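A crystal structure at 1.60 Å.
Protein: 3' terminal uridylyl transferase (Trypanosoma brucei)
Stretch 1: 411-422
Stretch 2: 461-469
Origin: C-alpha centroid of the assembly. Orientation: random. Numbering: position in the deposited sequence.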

ATOM      1  N   ASP A 411     -15.069 -21.759   7.810  1.00 14.13           N
ATOM      2  CA  ASP A 411     -15.449 -22.829   6.884  1.00 14.89           C
ATOM      3  C   ASP A 411     -14.975 -22.468   5.482  1.00 14.61           C
ATOM      4  O   ASP A 411     -15.727 -21.890   4.687  1.00 15.06           O
ATOM      5  CB  ASP A 411     -16.951 -23.049   6.904  1.00 18.85           C
ATOM      6  CG  ASP A 411     -17.367 -24.303   6.154  1.00 22.02           C
ATOM      7  OD1 ASP A 411     -16.576 -24.813   5.315  1.00 20.17           O
ATOM      8  OD2 ASP A 411     -18.482 -24.791   6.430  1.00 24.26           O
ATOM      9  N   TRP A 412     -13.743 -22.837   5.180  1.00 14.20           N
ATOM     10  CA  TRP A 412     -13.167 -22.518   3.863  1.00 14.95           C
ATOM     11  C   TRP A 412     -13.908 -23.212   2.737  1.00 15.60           C
ATOM     12  O   TRP A 412     -13.878 -22.756   1.585  1.00 15.39           O
ATOM     13  CB  TRP A 412     -11.709 -22.921   3.787  1.00 14.91           C
ATOM     14  CG  TRP A 412     -10.726 -22.077   4.583  1.00 13.43           C
ATOM     15  CD1 TRP A 412     -10.140 -22.429   5.770  1.00 15.17           C
ATOM     16  CD2 TRP A 412     -10.159 -20.808   4.214  1.00 13.63           C
ATOM     17  NE1 TRP A 412      -9.245 -21.458   6.169  1.00 14.77           N
ATOM     18  CE2 TRP A 412      -9.237 -20.450   5.238  1.00 13.38           C
ATOM     19  CE3 TRP A 412     -10.327 -19.945   3.122  1.00 15.22           C
ATOM     20  CZ2 TRP A 412      -8.479 -19.277   5.196  1.00 12.60           C
ATOM     21  CZ3 TRP A 412      -9.590 -18.764   3.087  1.00 14.58           C
ATOM     22  CH2 TRP A 412      -8.670 -18.433   4.125  1.00 14.67           C
ATOM     23  N   GLY A 413     -14.575 -24.321   3.052  1.00 15.20           N
ATOM     24  CA  GLY A 413     -15.218 -25.119   2.021  1.00 17.98           C
ATOM     25  C   GLY A 413     -16.502 -24.492   1.531  1.00 19.19           C
ATOM     26  O   GLY A 413     -16.846 -24.624   0.345  1.00 19.43           O
ATOM     27  N   HIS A 414     -17.207 -23.794   2.426  1.00 17.00           N
ATOM     28  CA  HIS A 414     -18.541 -23.302   2.098  1.00 17.30           C
ATOM     29  C   HIS A 414     -18.757 -21.801   2.217  1.00 15.11           C
ATOM     30  O   HIS A 414     -19.744 -21.282   1.672  1.00 16.86           O
ATOM     31  CB  HIS A 414     -19.594 -24.036   2.923  1.00 19.91           C
ATOM     32  CG  HIS A 414     -19.625 -25.496   2.631  1.00 22.67           C
ATOM     33  ND1 HIS A 414     -20.069 -25.994   1.424  1.00 29.73           N
ATOM     34  CD2 HIS A 414     -19.208 -26.560   3.353  1.00 25.74           C
ATOM     35  CE1 HIS A 414     -19.955 -27.311   1.429  1.00 36.37           C
ATOM     36  NE2 HIS A 414     -19.437 -27.680   2.588  1.00 33.06           N
ATOM     37  N   ASN A 415     -17.859 -21.104   2.915  1.00 14.75           N
ATOM     38  CA  ASN A 415     -18.060 -19.688   3.185  1.00 14.29           C
ATOM     39  C   ASN A 415     -17.001 -18.799   2.551  1.00 13.85           C
ATOM     40  O   ASN A 415     -15.999 -19.276   2.042  1.00 13.76           O
ATOM     41  CB  ASN A 415     -18.093 -19.445   4.696  1.00 19.81           C
ATOM     42  CG  ASN A 415     -19.335 -20.045   5.358  1.00 20.63           C
ATOM     43  OD1 ASN A 415     -20.367 -20.316   4.701  1.00 17.80           O
ATOM     44  ND2 ASN A 415     -19.257 -20.230   6.676  1.00 17.57           N
ATOM     45  N   VAL A 416     -17.246 -17.501   2.599  1.00 15.35           N
ATOM     46  CA  VAL A 416     -16.384 -16.532   1.943  1.00 13.26           C
ATOM     47  C   VAL A 416     -15.980 -15.494   2.970  1.00 13.93           C
ATOM     48  O   VAL A 416     -16.820 -15.006   3.726  1.00 13.09           O
ATOM     49  CB  VAL A 416     -17.184 -15.796   0.848  1.00 13.43           C
ATOM     50  CG1 VAL A 416     -16.321 -14.677   0.191  1.00 13.27           C
ATOM     51  CG2 VAL A 416     -17.738 -16.793  -0.199  1.00 13.89           C
ATOM     52  N   ILE A 417     -14.701 -15.141   2.989  1.00 12.53           N
ATOM     53  CA  ILE A 417     -14.216 -14.026   3.826  1.00 12.21           C
ATOM     54  C   ILE A 417     -14.698 -12.743   3.172  1.00 12.15           C
ATOM     55  O   ILE A 417     -14.277 -12.409   2.062  1.00 13.20           O
ATOM     56  CB  ILE A 417     -12.683 -14.078   3.896  1.00 11.91           C
ATOM     57  CG1 ILE A 417     -12.227 -15.396   4.561  1.00 12.04           C
ATOM     58  CG2 ILE A 417     -12.127 -12.885   4.682  1.00 11.62           C
ATOM     59  CD1 ILE A 417     -10.697 -15.600   4.636  1.00 12.40           C
ATOM     60  N   SER A 418     -15.623 -12.034   3.811  1.00 12.41           N
ATOM     61  CA  SER A 418     -16.239 -10.895   3.150  1.00 12.33           C
ATOM     62  C   SER A 418     -16.628  -9.826   4.145  1.00 12.80           C
ATOM     63  O   SER A 418     -17.197 -10.124   5.209  1.00 12.51           O
ATOM     64  CB  SER A 418     -17.498 -11.328   2.375  1.00 12.76           C
ATOM     65  OG  SER A 418     -18.089 -10.163   1.805  1.00 15.98           O
ATOM     66  N   LEU A 419     -16.285  -8.582   3.808  1.00 12.15           N
ATOM     67  CA  LEU A 419     -16.695  -7.424   4.612  1.00 12.22           C
ATOM     68  C   LEU A 419     -17.916  -6.759   4.005  1.00 12.57           C
ATOM     69  O   LEU A 419     -18.359  -5.714   4.478  1.00 14.19           O
ATOM     70  CB  LEU A 419     -15.544  -6.401   4.706  1.00 11.87           C
ATOM     71  CG  LEU A 419     -14.223  -6.953   5.228  1.00 12.09           C
ATOM     72  CD1 LEU A 419     -13.198  -5.820   5.171  1.00 14.85           C
ATOM     73  CD2 LEU A 419     -14.462  -7.444   6.623  1.00 17.25           C
ATOM     74  N   ASN A 420     -18.534  -7.359   2.985  1.00 12.80           N
ATOM     75  CA  ASN A 420     -19.633  -6.670   2.324  1.00 13.28           C
ATOM     76  C   ASN A 420     -20.957  -6.814   3.040  1.00 13.98           C
ATOM     77  O   ASN A 420     -21.945  -6.162   2.662  1.00 18.44           O
ATOM     78  CB  ASN A 420     -19.808  -7.166   0.887  1.00 15.31           C
ATOM     79  CG  ASN A 420     -18.730  -6.664  -0.020  1.00 22.08           C
ATOM     80  OD1 ASN A 420     -17.648  -7.204  -0.048  1.00 22.78           O
ATOM     81  ND2 ASN A 420     -19.009  -5.584  -0.741  1.00 30.96           N
ATOM     82  N   ARG A 421     -20.986  -7.680   4.043  1.00 15.37           N
ATOM     83  CA  ARG A 421     -22.161  -7.832   4.912  1.00 16.13           C
ATOM     84  C   ARG A 421     -21.639  -8.293   6.254  1.00 16.05           C
ATOM     85  O   ARG A 421     -20.566  -8.881   6.322  1.00 16.72           O
ATOM     86  CB  ARG A 421     -23.164  -8.833   4.301  1.00 18.38           C
ATOM     87  CG  ARG A 421     -22.613 -10.243   4.097  1.00 16.20           C
ATOM     88  CD  ARG A 421     -23.429 -11.013   3.038  1.00 17.61           C
ATOM     89  NE  ARG A 421     -23.598 -10.246   1.812  1.00 18.32           N
ATOM     90  CZ  ARG A 421     -22.674 -10.133   0.859  1.00 19.04           C
ATOM     91  NH1 ARG A 421     -21.469 -10.711   0.973  1.00 16.41           N
ATOM     92  NH2 ARG A 421     -22.935  -9.391  -0.208  1.00 20.34           N
ATOM     93  N   PRO A 422     -22.381  -8.028   7.345  1.00 16.62           N
ATOM     94  CA  PRO A 422     -21.881  -8.336   8.691  1.00 17.46           C
ATOM     95  C   PRO A 422     -21.972  -9.798   9.099  1.00 19.58           C
ATOM     96  O   PRO A 422     -21.202 -10.244   9.945  1.00 22.22           O
ATOM     97  CB  PRO A 422     -22.819  -7.508   9.594  1.00 18.69           C
ATOM     98  CG  PRO A 422     -24.076  -7.336   8.797  1.00 20.18           C
ATOM     99  CD  PRO A 422     -23.613  -7.219   7.365  1.00 20.44           C
ATOM    100  N   TYR A 461     -12.451 -21.159  -6.695  1.00 15.26           N
ATOM    101  CA  TYR A 461     -13.255 -20.763  -5.540  1.00 14.77           C
ATOM    102  C   TYR A 461     -12.971 -21.709  -4.385  1.00 16.26           C
ATOM    103  O   TYR A 461     -13.864 -22.068  -3.614  1.00 18.90           O
ATOM    104  CB  TYR A 461     -14.752 -20.803  -5.884  1.00 15.16           C
ATOM    105  CG  TYR A 461     -15.178 -19.811  -6.953  1.00 15.22           C
ATOM    106  CD1 TYR A 461     -14.868 -18.467  -6.839  1.00 14.74           C
ATOM    107  CD2 TYR A 461     -15.908 -20.225  -8.064  1.00 16.13           C
ATOM    108  CE1 TYR A 461     -15.260 -17.550  -7.803  1.00 17.31           C
ATOM    109  CE2 TYR A 461     -16.299 -19.314  -9.046  1.00 17.63           C
ATOM    110  CZ  TYR A 461     -15.985 -17.977  -8.894  1.00 18.10           C
ATOM    111  OH  TYR A 461     -16.369 -17.065  -9.861  1.00 20.55           O
ATOM    112  N   GLU A 462     -11.712 -22.131  -4.270  1.00 14.68           N
ATOM    113  CA  GLU A 462     -11.285 -22.966  -3.163  1.00 14.68           C
ATOM    114  C   GLU A 462     -11.173 -22.156  -1.893  1.00 14.17           C
ATOM    115  O   GLU A 462     -11.770 -22.507  -0.855  1.00 15.19           O
ATOM    116  CB  GLU A 462      -9.917 -23.561  -3.488  1.00 16.98           C
ATOM    117  CG  GLU A 462      -9.517 -24.706  -2.604  1.00 21.55           C
ATOM    118  CD  GLU A 462     -10.347 -25.976  -2.782  1.00 19.89           C
ATOM    119  OE1 GLU A 462     -10.749 -26.354  -3.921  1.00 23.52           O
ATOM    120  OE2 GLU A 462     -10.591 -26.619  -1.742  1.00 24.82           O
ATOM    121  N   LEU A 463     -10.376 -21.097  -1.962  1.00 13.99           N
ATOM    122  CA  LEU A 463     -10.291 -20.142  -0.866  1.00 13.29           C
ATOM    123  C   LEU A 463     -10.902 -18.851  -1.355  1.00 16.05           C
ATOM    124  O   LEU A 463     -10.426 -18.279  -2.355  1.00 14.91           O
ATOM    125  CB  LEU A 463      -8.829 -19.883  -0.499  1.00 13.02           C
ATOM    126  CG  LEU A 463      -7.942 -21.091  -0.209  1.00 15.73           C
ATOM    127  CD1 LEU A 463      -6.604 -20.585   0.334  1.00 15.50           C
ATOM    128  CD2 LEU A 463      -8.619 -22.006   0.801  1.00 14.81           C
ATOM    129  N   CYS A 464     -11.951 -18.376  -0.689  1.00 13.02           N
ATOM    130  CA  CYS A 464     -12.681 -17.224  -1.210  1.00 12.93           C
ATOM    131  C   CYS A 464     -12.608 -16.005  -0.314  1.00 12.54           C
ATOM    132  O   CYS A 464     -12.948 -16.080   0.877  1.00 13.53           O
ATOM    133  CB  CYS A 464     -14.155 -17.589  -1.403  1.00 13.33           C
ATOM    134  SG  CYS A 464     -14.384 -18.828  -2.694  1.00 15.67           S
ATOM    135  N   ILE A 465     -12.195 -14.875  -0.893  1.00 12.30           N
ATOM    136  CA  ILE A 465     -12.173 -13.594  -0.190  1.00 11.99           C
ATOM    137  C   ILE A 465     -12.833 -12.610  -1.156  1.00 12.79           C
ATOM    138  O   ILE A 465     -12.363 -12.436  -2.297  1.00 15.41           O
ATOM    139  CB  ILE A 465     -10.732 -13.143   0.090  1.00 12.51           C
ATOM    140  CG1 ILE A 465     -10.034 -14.159   0.995  1.00 11.65           C
ATOM    141  CG2 ILE A 465     -10.749 -11.786   0.758  1.00 14.17           C
ATOM    142  CD1 ILE A 465      -8.574 -13.753   1.302  1.00 13.76           C
ATOM    143  N   GLU A 466     -13.940 -12.017  -0.732  1.00 12.90           N
ATOM    144  CA  GLU A 466     -14.679 -11.098  -1.595  1.00 12.30           C
ATOM    145  C   GLU A 466     -13.998  -9.725  -1.594  1.00 15.07           C
ATOM    146  O   GLU A 466     -13.722  -9.149  -0.525  1.00 13.53           O
ATOM    147  CB  GLU A 466     -16.136 -10.995  -1.112  1.00 12.68           C
ATOM    148  CG  GLU A 466     -17.010 -10.031  -1.963  1.00 17.10           C
ATOM    149  CD  GLU A 466     -18.510 -10.060  -1.670  1.00 20.81           C
ATOM    150  OE1 GLU A 466     -18.967 -10.484  -0.578  1.00 14.74           O
ATOM    151  OE2 GLU A 466     -19.279  -9.649  -2.571  1.00 23.19           O
ATOM    152  N   ASP A 467     -13.707  -9.182  -2.782  1.00 14.88           N
ATOM    153  CA  ASP A 467     -13.195  -7.810  -2.858  1.00 14.48           C
ATOM    154  C   ASP A 467     -14.311  -6.831  -2.465  1.00 13.14           C
ATOM    155  O   ASP A 467     -15.447  -6.920  -2.961  1.00 15.24           O
ATOM    156  CB  ASP A 467     -12.726  -7.495  -4.281  1.00 16.29           C
ATOM    157  CG  ASP A 467     -12.059  -6.154  -4.377  1.00 22.45           C
ATOM    158  OD1 ASP A 467     -12.769  -5.139  -4.388  1.00 25.63           O
ATOM    159  OD2 ASP A 467     -10.830  -6.109  -4.466  1.00 23.11           O
ATOM    160  N   PRO A 468     -14.012  -5.896  -1.543  1.00 15.11           N
ATOM    161  CA  PRO A 468     -15.061  -5.005  -1.045  1.00 15.04           C
ATOM    162  C   PRO A 468     -15.763  -4.164  -2.114  1.00 16.80           C
ATOM    163  O   PRO A 468     -16.974  -3.963  -2.010  1.00 18.87           O
ATOM    164  CB  PRO A 468     -14.290  -4.094  -0.085  1.00 15.34           C
ATOM    165  CG  PRO A 468     -13.242  -4.992   0.474  1.00 19.50           C
ATOM    166  CD  PRO A 468     -12.792  -5.819  -0.724  1.00 14.73           C
ATOM    167  N   TYR A 469     -15.031  -3.703  -3.128  1.00 16.90           N
ATOM    168  CA  TYR A 469     -15.637  -2.766  -4.100  1.00 16.00           C
ATOM    169  C   TYR A 469     -15.770  -3.291  -5.525  1.00 23.00           C
ATOM    170  O   TYR A 469     -16.505  -2.718  -6.339  1.00 26.94           O
ATOM    171  CB  TYR A 469     -14.899  -1.420  -4.088  1.00 19.87           C
ATOM    172  CG  TYR A 469     -14.976  -0.724  -2.743  1.00 15.90           C
ATOM    173  CD1 TYR A 469     -16.201  -0.271  -2.229  1.00 16.46           C
ATOM    174  CD2 TYR A 469     -13.829  -0.538  -1.984  1.00 14.37           C
ATOM    175  CE1 TYR A 469     -16.278   0.349  -0.990  1.00 16.56           C
ATOM    176  CE2 TYR A 469     -13.891   0.082  -0.749  1.00 17.28           C
ATOM    177  CZ  TYR A 469     -15.105   0.508  -0.264  1.00 15.91           C
ATOM    178  OH  TYR A 469     -15.159   1.132   0.945  1.00 17.60           O
TER
HETATM  179  O   HOH W   1     -13.374 -20.007   1.159  1.00 13.48           O
HETATM  180  O   HOH W   2     -15.214  -7.910   1.360  1.00 15.43           O
HETATM  181  O   HOH W   3     -21.754  -9.386  -2.815  1.00 28.10           O

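The two stretches run side by side in the same direction, Val416, Ile417 and Ser418 lying beside Cys464, Ile465 and Glu466, but they are joined by a single beta bridge. At its centre Ile417 reaches to both neighbours of Ile465: Ile417 N donates to Cys464 O (2.9 Å), and Glu466 N donates to Ile417 O (2.8 Å). Ile465 CA also packs 3.3 Å from Ile417 O in a CA-H...O contact. Beyond the bridge, waters continue the pairing. One accepts from Cys464 N and donates to the carbonyls of Trp412 and Asn415; another accepts from Leu419 N and donates to Glu466 O and Asn420 OD1.

Apolar side chains pack along the bridge and toward Trp412, where they need no polar partner from the other stretch; the buried Ser418 and Glu466 instead satisfy each other by a hydrogen bond. Trp412 CE3 lies 3.5 Å from Leu463 CD2, Val416 CG2 packs 3.9 Å from Cys464 CB, and Ile417 CB sits 3.9 Å from Ile465 CG1.

Glu466, extended with chi1 and chi2 both t, carries its carboxylate to the polar end. There Glu466 OE1 accepts a short hydrogen bond from Ser418 OG (2.6 Å) and forms a salt bridge with Arg421 NH1 (3.0 Å), its charge matched by the guanidinium. Ser418 OG in turn accepts from Asn420 N (3.1 Å), and Asn420 ND2 donates to Pro468 O (2.9 Å), so the amide side chain ties down a backbone carbonyl past the bridge.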